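Local coordinates for GTPase-activating protein GYP1 (Saccharomyces cerevisiae, PDB 1FKM) that stimulates GTP hydrolysis by Ypt/Rab GTPases such as YPT1 and YPT7, supplying an arginine finger and a glutamine finger in trans, at residues 219-224 with 342-347. Residues are numbered along the deposited sequence; the frame is centred on the assembly and turned at random.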
loop_
_atom_site.group_PDB
_atom_site.type_symbol
_atom_site.label_atom_id
_atom_site.label_comp_id
_atom_site.label_asym_id
_atom_site.label_seq_id
_atom_site.Cartn_x
_atom_site.Cartn_y
_atom_site.Cartn_z
ATOM N N TYR A 219 5.502 -17.464 -21.735
ATOM C CA TYR A 219 4.070 -17.719 -21.755
ATOM C C TYR A 219 3.809 -19.156 -22.202
ATOM O O TYR A 219 3.031 -19.879 -21.580
ATOM C CB TYR A 219 3.380 -16.758 -22.720
ATOM C CG TYR A 219 1.872 -16.836 -22.675
ATOM C CD1 TYR A 219 1.146 -16.118 -21.726
ATOM C CD2 TYR A 219 1.170 -17.642 -23.571
ATOM C CE1 TYR A 219 -0.244 -16.200 -21.670
ATOM C CE2 TYR A 219 -0.219 -17.734 -23.523
ATOM C CZ TYR A 219 -0.919 -17.009 -22.571
ATOM O OH TYR A 219 -2.291 -17.094 -22.518
ATOM N N ASN A 220 4.465 -19.563 -23.285
ATOM C CA ASN A 220 4.313 -20.916 -23.812
ATOM C C ASN A 220 4.821 -21.959 -22.817
ATOM O O ASN A 220 4.259 -23.050 -22.712
ATOM C CB ASN A 220 5.061 -21.051 -25.145
ATOM C CG ASN A 220 4.452 -20.198 -26.252
ATOM O OD1 ASN A 220 5.093 -19.932 -27.269
ATOM N ND2 ASN A 220 3.207 -19.775 -26.061
ATOM N N HIS A 221 5.882 -21.633 -22.086
ATOM C CA HIS A 221 6.414 -22.572 -21.102
ATOM C C HIS A 221 5.370 -22.802 -20.013
ATOM O O HIS A 221 5.158 -23.931 -19.573
ATOM C CB HIS A 221 7.702 -22.038 -20.472
ATOM C CG HIS A 221 8.278 -22.938 -19.422
ATOM N ND1 HIS A 221 8.872 -24.146 -19.716
ATOM C CD2 HIS A 221 8.342 -22.807 -18.075
ATOM C CE1 HIS A 221 9.278 -24.720 -18.597
ATOM N NE2 HIS A 221 8.968 -23.928 -17.586
ATOM N N PHE A 222 4.725 -21.723 -19.576
ATOM C CA PHE A 222 3.694 -21.818 -18.551
ATOM C C PHE A 222 2.576 -22.738 -19.034
ATOM O O PHE A 222 2.079 -23.573 -18.282
ATOM C CB PHE A 222 3.112 -20.435 -18.238
ATOM C CG PHE A 222 3.952 -19.606 -17.295
ATOM C CD1 PHE A 222 5.138 -20.099 -16.764
ATOM C CD2 PHE A 222 3.529 -18.331 -16.920
ATOM C CE1 PHE A 222 5.893 -19.335 -15.873
ATOM C CE2 PHE A 222 4.277 -17.561 -16.029
ATOM C CZ PHE A 222 5.456 -18.063 -15.505
ATOM N N GLN A 223 2.171 -22.572 -20.287
ATOM C CA GLN A 223 1.116 -23.411 -20.842
ATOM C C GLN A 223 1.518 -24.880 -20.808
ATOM O O GLN A 223 0.744 -25.730 -20.379
ATOM C CB GLN A 223 0.793 -23.000 -22.282
ATOM C CG GLN A 223 -0.108 -21.782 -22.396
ATOM C CD GLN A 223 -1.434 -21.964 -21.672
ATOM O OE1 GLN A 223 -1.490 -21.978 -20.441
ATOM N NE2 GLN A 223 -2.511 -22.111 -22.438
ATOM N N ASN A 224 2.733 -25.178 -21.252
ATOM C CA ASN A 224 3.206 -26.555 -21.262
ATOM C C ASN A 224 3.294 -27.149 -19.861
ATOM O O ASN A 224 3.072 -28.347 -19.680
ATOM C CB ASN A 224 4.570 -26.650 -21.954
ATOM C CG ASN A 224 4.460 -26.621 -23.470
ATOM O OD1 ASN A 224 4.031 -25.628 -24.061
ATOM N ND2 ASN A 224 4.841 -27.720 -24.107
ATOM N N GLN A 342 15.233 -18.065 -15.353
ATOM C CA GLN A 342 15.145 -19.061 -14.287
ATOM C C GLN A 342 13.859 -19.885 -14.382
ATOM O O GLN A 342 13.881 -21.101 -14.214
ATOM C CB GLN A 342 15.198 -18.376 -12.920
ATOM C CG GLN A 342 16.557 -17.815 -12.541
ATOM C CD GLN A 342 16.507 -16.999 -11.259
ATOM O OE1 GLN A 342 16.096 -15.839 -11.265
ATOM N NE2 GLN A 342 16.912 -17.608 -10.151
ATOM N N LEU A 343 12.741 -19.216 -14.646
ATOM C CA LEU A 343 11.444 -19.886 -14.742
ATOM C C LEU A 343 11.397 -20.917 -15.868
ATOM O O LEU A 343 10.736 -21.948 -15.740
ATOM C CB LEU A 343 10.327 -18.845 -14.934
ATOM C CG LEU A 343 10.068 -17.945 -13.715
ATOM C CD1 LEU A 343 9.131 -16.799 -14.074
ATOM C CD2 LEU A 343 9.484 -18.788 -12.593
HETATM N N MSE A 344 12.099 -20.632 -16.962
HETATM C CA MSE A 344 12.142 -21.528 -18.118
HETATM C C MSE A 344 12.649 -22.930 -17.778
HETATM O O MSE A 344 12.433 -23.869 -18.542
HETATM C CB MSE A 344 13.038 -20.939 -19.215
HETATM C CG MSE A 344 12.521 -19.668 -19.870
HETATM SE SE MSE A 344 10.965 -19.945 -20.981
HETATM C CE MSE A 344 11.837 -20.528 -22.605
ATOM N N GLU A 345 13.319 -23.075 -16.639
ATOM C CA GLU A 345 13.861 -24.374 -16.245
ATOM C C GLU A 345 13.077 -25.041 -15.117
ATOM O O GLU A 345 13.527 -26.037 -14.552
ATOM C CB GLU A 345 15.323 -24.221 -15.807
ATOM C CG GLU A 345 16.221 -23.483 -16.795
ATOM C CD GLU A 345 16.320 -24.172 -18.143
ATOM O OE1 GLU A 345 16.520 -25.404 -18.175
ATOM O OE2 GLU A 345 16.213 -23.477 -19.177
HETATM N N MSE A 346 11.904 -24.501 -14.797
HETATM C CA MSE A 346 11.087 -25.041 -13.708
HETATM C C MSE A 346 9.773 -25.655 -14.157
HETATM O O MSE A 346 9.197 -25.232 -15.152
HETATM C CB MSE A 346 10.765 -23.935 -12.699
HETATM C CG MSE A 346 11.946 -23.397 -11.926
HETATM SE SE MSE A 346 11.415 -21.873 -10.848
HETATM C CE MSE A 346 12.848 -20.667 -11.335
ATOM N N ASP A 347 9.300 -26.650 -13.410
ATOM C CA ASP A 347 8.023 -27.280 -13.720
ATOM C C ASP A 347 6.964 -26.630 -12.831
ATOM O O ASP A 347 7.261 -25.669 -12.115
ATOM C CB ASP A 347 8.067 -28.803 -13.493
ATOM C CG ASP A 347 8.444 -29.192 -12.071
ATOM O OD1 ASP A 347 8.291 -28.377 -11.134
ATOM O OD2 ASP A 347 8.884 -30.348 -11.886
#
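H221 reaches from helix 216-224 into the L343 to M346 turn. Its CG is anti to the backbone N (chi1 178°), which sends the imidazole out toward the other segment. There H221 NE2 donates a hydrogen bond to M346 O at 2.8 Å. The N-H to acceptor angle is 152°, and the acceptor lies close to the ring plane. L343 O lies 3.2 Å from H221 NE2. M344 covers one face: its CA lies 4.1 Å from the centroid of the H221 ring in a CH-pi contact, and its O is over the same ring, 3.3 Å from H221 CE1. This part is tight. An alanine in place of H221 would probably leave M346 O without this donor and open a gap beside the M344 backbone.

The rest is looser. On the solvent side, the partly exposed selenomethionine M344, bent at chi2 and chi3, brings SE alongside H221 CB, at 3.9 Å, and obliquely to the H221 ring, 4.9 Å from its centroid. On the buried side, F222 CZ meets L343 CD1 at 4.1 Å, with the leucine methyl at the ring edge. F222 also packs on T351 and edge-to-face on F229, and L343 on F354.

L343 to M346 form a type I beta turn, closed by M346 N to L343 O. D347 takes the N-cap position of helix 348-355. The arrangement is a helix-borne histidine bonded to a backbone carbonyl of the turn between two short helices, at the periphery of the all-helical TBC Rab-GAP domain and away from both catalytic fingers.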